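Long-range contacts in sefir domain protein (Bacillus cereus F65185, PDB 5Y8E), which is a bacterial SEFIR-domain signalling protein that probably acts through SEFIR-SEFIR association with other proteins: residues A[2-7]-A[60-65]; A[6-11]-A[34-39]; A[67-72]-A[113-118]. One frame throughout, in Å; residues are numbered along the deposited sequence.

In the fold
All three contacts lie within the SEFIR domain. Interactions 1 and 2 pair strand 3-7 with its two neighbours in the parallel part of the sheet, 60-65 and 33-35. They start from the same stretch of chain, share Ile6 and Ser7, have centres about 9 Å apart, and both close before interaction 3 opens. Strand 60-65 leads directly into helix 67-75, which interaction 3 packs against the 113-118 loop. The centre of interaction 3 is about 15 Å from that of interaction 1 and about 16 Å from that of interaction 2. Tyr69 and Asp68 hydrogen-bond to Ser7 and Ser9, tying helix 67-75 to the C-terminal end of central strand 3-7 within one compact domain.

Interaction 1 (A[2-7]-A[60-65]); sequences PHVFIS and KVLVIC
Strands 3-7 and 60-65 run in the same direction, 22° from parallel with axes 4.7 Å apart at closest approach, and place Phe5 beside Val61 and Ile6 beside Leu62. Five backbone hydrogen bonds join them, all made by His3, Phe5 and Ser7 with Lys60, Leu62 and Ile64. The first is the longest, from Lys60 N to His3 O at 3.3 Å; farther along, Leu62 N reaches Phe5 O at 2.8 Å, and Ile64 N bonds to Ser7 O at 2.9 Å. Val4 and Leu62 share one face of the sheet with Ile6. There Val4 CG1, anti to its backbone N (chi1 178°), presses on Leu62 CG at 3.6 Å, while Leu62 CD1 lies 4.1 Å from Ile6 CG1. Ile6 also extends its other branch, CG2, to Ile64 CG1 at 3.6 Å. Phe5 and Val61 occupy the opposite face side by side, pointing the same way, with CD2 of the ring 3.9 Å from Val61 CG1. Helices 13-29 and 131-143 cover the Leu62 face, and Lys60 turns its NZ away to the carbonyl oxygen of Glu144. Nine of the ten touching residues are buried, so the strand-to-strand bonds satisfy these peptide groups in a largely apolar setting. The branched side chains of Val4, Ile6, Leu62 and Ile64 pack together on one side, and the junction is held by backbone hydrogen bonds and hydrophobic burial together.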
# COMPACT_ATOMS: atom_id res chain seq x y z
N PRO A 2 -0.83 -11.47 -10.44
CA PRO A 2 -0.81 -10.90 -9.09
C PRO A 2 -2.00 -9.99 -8.86
O PRO A 2 -2.30 -9.15 -9.70
CB PRO A 2 0.48 -10.07 -9.08
CG PRO A 2 1.35 -10.72 -10.10
CD PRO A 2 0.42 -11.21 -11.17
N HIS A 3 -2.69 -10.18 -7.74
CA HIS A 3 -3.77 -9.26 -7.38
C HIS A 3 -3.24 -8.29 -6.34
O HIS A 3 -2.79 -8.69 -5.27
CB HIS A 3 -4.98 -10.03 -6.85
CG HIS A 3 -5.58 -10.97 -7.85
ND1 HIS A 3 -6.54 -11.90 -7.51
CD2 HIS A 3 -5.36 -11.12 -9.17
CE1 HIS A 3 -6.87 -12.59 -8.59
NE2 HIS A 3 -6.17 -12.14 -9.61
N VAL A 4 -3.32 -7.00 -6.67
CA VAL A 4 -2.70 -5.96 -5.86
C VAL A 4 -3.73 -4.99 -5.28
O VAL A 4 -4.45 -4.32 -6.03
CB VAL A 4 -1.68 -5.17 -6.72
CG1 VAL A 4 -1.06 -4.05 -5.92
CG2 VAL A 4 -0.60 -6.11 -7.27
N PHE A 5 -3.81 -4.90 -3.95
CA PHE A 5 -4.69 -3.94 -3.28
C PHE A 5 -3.91 -2.67 -2.96
O PHE A 5 -2.75 -2.74 -2.55
CB PHE A 5 -5.27 -4.55 -1.99
CG PHE A 5 -6.01 -3.56 -1.11
CD1 PHE A 5 -7.09 -2.83 -1.61
CD2 PHE A 5 -5.63 -3.38 0.21
CE1 PHE A 5 -7.77 -1.92 -0.81
CE2 PHE A 5 -6.30 -2.47 1.03
CZ PHE A 5 -7.38 -1.74 0.51
N ILE A 6 -4.52 -1.51 -3.18
CA ILE A 6 -3.87 -0.24 -2.85
C ILE A 6 -4.56 0.38 -1.64
O ILE A 6 -5.73 0.77 -1.71
CB ILE A 6 -3.86 0.73 -4.04
CG1 ILE A 6 -3.16 0.09 -5.24
CG2 ILE A 6 -3.20 2.06 -3.65
CD1 ILE A 6 -3.07 1.00 -6.49
N SER A 7 -3.82 0.44 -0.54
CA SER A 7 -4.30 1.09 0.68
C SER A 7 -3.78 2.52 0.68
O SER A 7 -2.57 2.75 0.59
CB SER A 7 -3.80 0.32 1.91
OG SER A 7 -4.21 0.94 3.12
N LYS A 60 -0.41 -8.83 -2.99
CA LYS A 60 0.44 -7.74 -2.53
C LYS A 60 -0.44 -6.57 -2.11
O LYS A 60 -1.51 -6.35 -2.69
CB LYS A 60 1.41 -7.30 -3.62
CG LYS A 60 2.46 -8.35 -4.02
CD LYS A 60 3.44 -8.62 -2.89
CE LYS A 60 4.69 -9.37 -3.38
NZ LYS A 60 4.35 -10.70 -3.93
N VAL A 61 0.01 -5.83 -1.11
CA VAL A 61 -0.73 -4.65 -0.64
C VAL A 61 0.20 -3.44 -0.72
O VAL A 61 1.21 -3.37 -0.02
CB VAL A 61 -1.20 -4.82 0.82
CG1 VAL A 61 -1.87 -3.54 1.32
CG2 VAL A 61 -2.17 -6.00 0.94
N LEU A 62 -0.13 -2.50 -1.60
CA LEU A 62 0.65 -1.27 -1.66
C LEU A 62 0.15 -0.34 -0.57
O LEU A 62 -1.06 -0.11 -0.45
CB LEU A 62 0.51 -0.60 -3.02
CG LEU A 62 0.80 -1.45 -4.25
CD1 LEU A 62 0.90 -0.58 -5.52
CD2 LEU A 62 2.06 -2.31 -4.06
N VAL A 63 1.06 0.18 0.25
CA VAL A 63 0.66 1.10 1.31
C VAL A 63 1.19 2.46 0.91
O VAL A 63 2.40 2.70 0.91
CB VAL A 63 1.22 0.69 2.69
CG1 VAL A 63 0.61 1.56 3.77
CG2 VAL A 63 0.92 -0.77 2.98
N ILE A 64 0.28 3.35 0.50
CA ILE A 64 0.69 4.64 -0.03
C ILE A 64 0.97 5.59 1.13
O ILE A 64 0.06 6.20 1.70
CB ILE A 64 -0.36 5.24 -0.99
CG1 ILE A 64 -0.73 4.23 -2.09
CG2 ILE A 64 0.15 6.55 -1.58
CD1 ILE A 64 0.48 3.66 -2.84
N CYS A 65 2.24 5.69 1.47
CA CYS A 65 2.62 6.42 2.66
C CYS A 65 2.98 7.86 2.37
O CYS A 65 4.16 8.20 2.28
CB CYS A 65 3.77 5.71 3.35
SG CYS A 65 3.33 4.10 4.05

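Interaction 2 (A[6-11]-A[34-39]); sequences ISYSWS and VILDRW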
# COMPACT_ATOMS: atom_id res chain seq x y z
N ILE A 6 -4.52 -1.51 -3.18
CA ILE A 6 -3.87 -0.24 -2.85
C ILE A 6 -4.56 0.38 -1.64
O ILE A 6 -5.73 0.77 -1.71
CB ILE A 6 -3.86 0.73 -4.04
CG1 ILE A 6 -3.16 0.09 -5.24
CG2 ILE A 6 -3.20 2.06 -3.65
CD1 ILE A 6 -3.07 1.00 -6.49
N SER A 7 -3.82 0.44 -0.54
CA SER A 7 -4.30 1.09 0.68
C SER A 7 -3.78 2.52 0.68
O SER A 7 -2.57 2.75 0.59
CB SER A 7 -3.80 0.32 1.91
OG SER A 7 -4.21 0.94 3.12
N TYR A 8 -4.69 3.48 0.78
CA TYR A 8 -4.29 4.89 0.75
C TYR A 8 -5.31 5.76 1.45
O TYR A 8 -6.43 5.33 1.74
CB TYR A 8 -4.07 5.37 -0.70
CG TYR A 8 -5.32 5.51 -1.55
CD1 TYR A 8 -6.03 4.39 -1.97
CD2 TYR A 8 -5.78 6.76 -1.96
CE1 TYR A 8 -7.16 4.50 -2.74
CE2 TYR A 8 -6.91 6.88 -2.76
CZ TYR A 8 -7.60 5.74 -3.14
OH TYR A 8 -8.73 5.83 -3.91
N SER A 9 -4.92 6.99 1.74
CA SER A 9 -5.84 7.94 2.35
C SER A 9 -6.27 8.96 1.30
O SER A 9 -5.50 9.28 0.40
CB SER A 9 -5.15 8.67 3.51
OG SER A 9 -6.01 9.64 4.07
N TRP A 10 -7.50 9.46 1.39
CA TRP A 10 -7.96 10.47 0.44
C TRP A 10 -7.49 11.86 0.87
O TRP A 10 -8.30 12.74 1.19
CB TRP A 10 -9.49 10.43 0.32
CG TRP A 10 -10.03 9.28 -0.50
CD1 TRP A 10 -9.41 8.08 -0.75
CD2 TRP A 10 -11.29 9.22 -1.18
NE1 TRP A 10 -10.22 7.28 -1.54
CE2 TRP A 10 -11.38 7.96 -1.81
CE3 TRP A 10 -12.37 10.11 -1.30
CZ2 TRP A 10 -12.49 7.58 -2.57
CZ3 TRP A 10 -13.47 9.72 -2.05
CH2 TRP A 10 -13.53 8.47 -2.67
N SER A 11 -6.17 12.05 0.86
CA SER A 11 -5.55 13.26 1.41
C SER A 11 -5.94 14.54 0.68
O SER A 11 -6.06 15.61 1.29
CB SER A 11 -4.03 13.10 1.39
OG SER A 11 -3.65 11.87 1.97
N VAL A 34 -5.65 -4.89 -10.14
CA VAL A 34 -5.62 -3.95 -9.03
C VAL A 34 -6.99 -3.87 -8.36
O VAL A 34 -8.02 -3.72 -9.03
CB VAL A 34 -5.13 -2.54 -9.45
CG1 VAL A 34 -5.27 -1.55 -8.30
CG2 VAL A 34 -3.68 -2.60 -9.90
N ILE A 35 -6.98 -4.00 -7.04
CA ILE A 35 -8.16 -3.79 -6.22
C ILE A 35 -8.15 -2.35 -5.69
O ILE A 35 -7.33 -1.99 -4.84
CB ILE A 35 -8.20 -4.77 -5.02
CG1 ILE A 35 -8.11 -6.22 -5.52
CG2 ILE A 35 -9.47 -4.55 -4.21
CD1 ILE A 35 -7.88 -7.26 -4.40
N LEU A 36 -9.07 -1.53 -6.20
CA LEU A 36 -9.12 -0.11 -5.87
C LEU A 36 -10.52 0.28 -5.42
O LEU A 36 -11.51 -0.04 -6.09
CB LEU A 36 -8.71 0.74 -7.09
CG LEU A 36 -8.60 2.25 -6.87
CD1 LEU A 36 -7.49 2.57 -5.86
CD2 LEU A 36 -8.38 2.97 -8.19
N ASP A 37 -10.61 0.99 -4.29
CA ASP A 37 -11.90 1.37 -3.72
C ASP A 37 -12.86 2.06 -4.70
O ASP A 37 -14.05 1.75 -4.75
CB ASP A 37 -11.71 2.22 -2.45
CG ASP A 37 -10.87 3.48 -2.69
OD1 ASP A 37 -10.36 3.70 -3.81
OD2 ASP A 37 -10.71 4.27 -1.72
N ARG A 38 -12.33 2.96 -5.51
CA ARG A 38 -13.20 3.74 -6.39
C ARG A 38 -13.80 2.93 -7.54
O ARG A 38 -14.91 3.22 -8.00
CB ARG A 38 -12.49 4.99 -6.87
CG ARG A 38 -12.10 5.86 -5.70
CD ARG A 38 -11.23 7.00 -6.13
NE ARG A 38 -11.95 7.92 -7.00
CZ ARG A 38 -11.35 8.87 -7.71
NH1 ARG A 38 -10.04 8.99 -7.64
NH2 ARG A 38 -12.06 9.68 -8.49
N TRP A 39 -13.08 1.89 -7.96
CA TRP A 39 -13.58 1.00 -9.00
C TRP A 39 -14.68 0.09 -8.46
O TRP A 39 -15.46 -0.47 -9.22
CB TRP A 39 -12.45 0.17 -9.60
CG TRP A 39 -11.52 0.98 -10.47
CD1 TRP A 39 -11.78 2.20 -11.05
CD2 TRP A 39 -10.18 0.63 -10.86
NE1 TRP A 39 -10.69 2.62 -11.78
CE2 TRP A 39 -9.70 1.68 -11.68
CE3 TRP A 39 -9.36 -0.47 -10.62
CZ2 TRP A 39 -8.41 1.66 -12.23
CZ3 TRP A 39 -8.09 -0.49 -11.17
CH2 TRP A 39 -7.62 0.57 -11.97
O HOH W 1 -8.38 1.20 -2.30
O HOH W 2 -7.96 7.30 -6.31
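Ile6 CD1 rests against Val34 CG1 at 3.8 Å, the two side chains crossing obliquely beneath helix 13-29, whose Val19 touches Ile6 and whose Met27 touches Val34. Next along, Leu36 stands at about a right angle to Tyr8 and brings CD1 to 3.7 Å from Tyr8 CE1. The backbones separate here: Ile6 N gives only a weak bond to Ile35 O, and beyond it a water bridges the gap, donating to Ile6 O and accepting from Asp37 N. The polar edge centres on the Asp37 carboxylate. The phenol of Tyr8 meets Asp37 tip to tip, OH donating to the syn lone pair of OD1 at 2.7 Å with ring and carboxylate planes 74° apart. OD1 also takes a weak bond from the backbone N of Arg38. The other oxygen, OD2, takes the indole N-H of Trp10 on its syn side (NE1 to OD2 3.1 Å), from somewhat outside the carboxylate plane. With both oxygens gripped, rotation of the carboxylate should be restricted. Outermost, Trp10 CZ2 packs on Arg38 CG at 3.6 Å, and a second water links Tyr8 OH to Arg38 NH1. The contact closes the beta-alpha-beta unit of strand 3-7, helix 13-29 and strand 33-35 at the C-terminal ends of its strands; by analogy with the related TIR fold, the segment after strand 33-35 probably begins the BB loop.

Interaction 3 (A[67-72]-A[113-118]); sequences KDYCEK and FLPDFF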
# COMPACT_ATOMS: atom_id res chain seq x y z
N LYS A 67 2.42 11.84 3.99
CA LYS A 67 2.46 12.33 5.37
C LYS A 67 1.12 12.09 6.07
O LYS A 67 1.08 11.67 7.23
CB LYS A 67 2.82 13.82 5.40
CG LYS A 67 2.74 14.44 6.78
CD LYS A 67 3.36 15.83 6.79
CE LYS A 67 4.76 15.78 7.39
NZ LYS A 67 5.51 17.07 7.23
N ASP A 68 0.04 12.34 5.34
CA ASP A 68 -1.31 12.21 5.89
C ASP A 68 -1.60 10.79 6.35
O ASP A 68 -2.11 10.58 7.46
CB ASP A 68 -2.34 12.64 4.84
CG ASP A 68 -3.76 12.57 5.37
OD1 ASP A 68 -4.10 13.36 6.27
OD2 ASP A 68 -4.54 11.73 4.87
N TYR A 69 -1.28 9.81 5.51
CA TYR A 69 -1.56 8.42 5.84
C TYR A 69 -0.82 8.04 7.11
O TYR A 69 -1.39 7.44 8.02
CB TYR A 69 -1.11 7.52 4.69
CG TYR A 69 -1.53 6.07 4.81
CD1 TYR A 69 -0.80 5.17 5.59
CD2 TYR A 69 -2.65 5.59 4.14
CE1 TYR A 69 -1.18 3.85 5.70
CE2 TYR A 69 -3.04 4.26 4.24
CZ TYR A 69 -2.30 3.40 5.02
OH TYR A 69 -2.67 2.08 5.13
N CYS A 70 0.44 8.42 7.17
CA CYS A 70 1.33 8.07 8.28
C CYS A 70 0.87 8.69 9.60
O CYS A 70 0.85 8.05 10.65
CB CYS A 70 2.76 8.52 7.96
SG CYS A 70 4.04 8.06 9.16
N GLU A 71 0.51 9.97 9.54
CA GLU A 71 0.11 10.68 10.75
C GLU A 71 -1.21 10.13 11.31
O GLU A 71 -1.38 10.03 12.53
CB GLU A 71 0.03 12.20 10.50
CG GLU A 71 1.38 12.79 10.10
CD GLU A 71 1.48 14.29 10.33
OE1 GLU A 71 0.47 15.00 10.14
OE2 GLU A 71 2.58 14.75 10.70
N LYS A 72 -2.12 9.74 10.42
CA LYS A 72 -3.39 9.16 10.85
C LYS A 72 -3.20 7.72 11.34
O LYS A 72 -3.84 7.28 12.29
CB LYS A 72 -4.39 9.20 9.69
CG LYS A 72 -4.97 10.59 9.41
CD LYS A 72 -5.48 10.68 7.97
CE LYS A 72 -6.51 11.79 7.78
NZ LYS A 72 -7.89 11.34 8.15
N PHE A 113 8.21 8.34 5.32
CA PHE A 113 6.89 8.27 5.90
C PHE A 113 6.51 6.81 5.96
O PHE A 113 6.26 6.17 4.94
CB PHE A 113 5.88 9.06 5.07
CG PHE A 113 6.13 10.55 5.08
CD1 PHE A 113 6.25 11.23 6.28
CD2 PHE A 113 6.25 11.25 3.89
CE1 PHE A 113 6.48 12.59 6.30
CE2 PHE A 113 6.48 12.61 3.90
CZ PHE A 113 6.60 13.28 5.11
N LEU A 114 6.56 6.28 7.18
CA LEU A 114 6.21 4.90 7.45
C LEU A 114 5.52 4.92 8.81
O LEU A 114 6.00 5.57 9.73
CB LEU A 114 7.48 4.04 7.53
CG LEU A 114 7.43 2.58 7.10
CD1 LEU A 114 6.84 2.47 5.71
CD2 LEU A 114 8.82 1.99 7.11
N PRO A 115 4.37 4.23 8.92
CA PRO A 115 3.71 4.21 10.23
C PRO A 115 4.63 3.59 11.29
O PRO A 115 5.42 2.72 10.94
CB PRO A 115 2.49 3.33 9.99
CG PRO A 115 2.18 3.52 8.54
CD PRO A 115 3.54 3.60 7.88
N ASP A 116 4.51 4.05 12.54
CA ASP A 116 5.39 3.65 13.64
C ASP A 116 5.45 2.14 13.85
O ASP A 116 6.48 1.59 14.24
CB ASP A 116 4.92 4.27 14.96
CG ASP A 116 5.12 5.77 15.03
OD1 ASP A 116 6.07 6.28 14.39
OD2 ASP A 116 4.33 6.43 15.73
N PHE A 117 4.32 1.48 13.60
CA PHE A 117 4.15 0.08 13.97
C PHE A 117 4.54 -0.91 12.88
O PHE A 117 4.50 -2.12 13.10
CB PHE A 117 2.72 -0.17 14.45
CG PHE A 117 1.67 0.23 13.46
CD1 PHE A 117 1.26 -0.65 12.47
CD2 PHE A 117 1.07 1.48 13.54
CE1 PHE A 117 0.29 -0.29 11.56
CE2 PHE A 117 0.10 1.85 12.64
CZ PHE A 117 -0.29 0.97 11.65
N PHE A 118 4.90 -0.39 11.71
CA PHE A 118 5.45 -1.24 10.66
C PHE A 118 6.79 -1.77 11.16
O PHE A 118 7.70 -1.00 11.46
CB PHE A 118 5.60 -0.47 9.35
CG PHE A 118 4.31 -0.34 8.57
CD1 PHE A 118 4.34 -0.25 7.18
CD2 PHE A 118 3.08 -0.32 9.21
CE1 PHE A 118 3.16 -0.15 6.45
CE2 PHE A 118 1.90 -0.21 8.49
CZ PHE A 118 1.94 -0.13 7.11
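Tyr69, whose ring edge faces Pro115, has its hydroxyl gripped by two partners beyond this contact, Ser7 OG and Ile87 N, and the ring is thereby held in position. Its CE1 lies 4.4 Å from Pro115 CG, which sits near the plane of the ring. The closer packing is at the start of the helix, where Lys67 spreads over one face of Phe113. Lys67 CA stands 3.9 Å above the middle of that ring, and CB is 4.0 Å from its centroid, 19° off the normal, a CH-pi contact. The chain bends at chi3 (-101°), which puts Lys67 CE beside the rim at 3.8 Å from Phe113 CE1, before NZ goes on to a salt bridge with Glu108. One helical turn later, Cys70 CB meets Phe113 CB at 4.3 Å. Pro115 then starts a type I beta turn that Phe118 N closes onto Pro115 O at 3.2 Å. The ring of Phe118 has Pro115 CD over its centre, 3.8 Å above the plane, and Pro115 CB lies over one face of Phe117, toward its rim, so the proline is packed by both aromatic rings as well as by Tyr69. Helix 67-75, directly following strand 60-65, packs against the loop that runs between strands 111-112 and 124-125, with its Asn74 accepting a bond from Asp116 N, while Phe118 stacks on Tyr92 of helix 89-93.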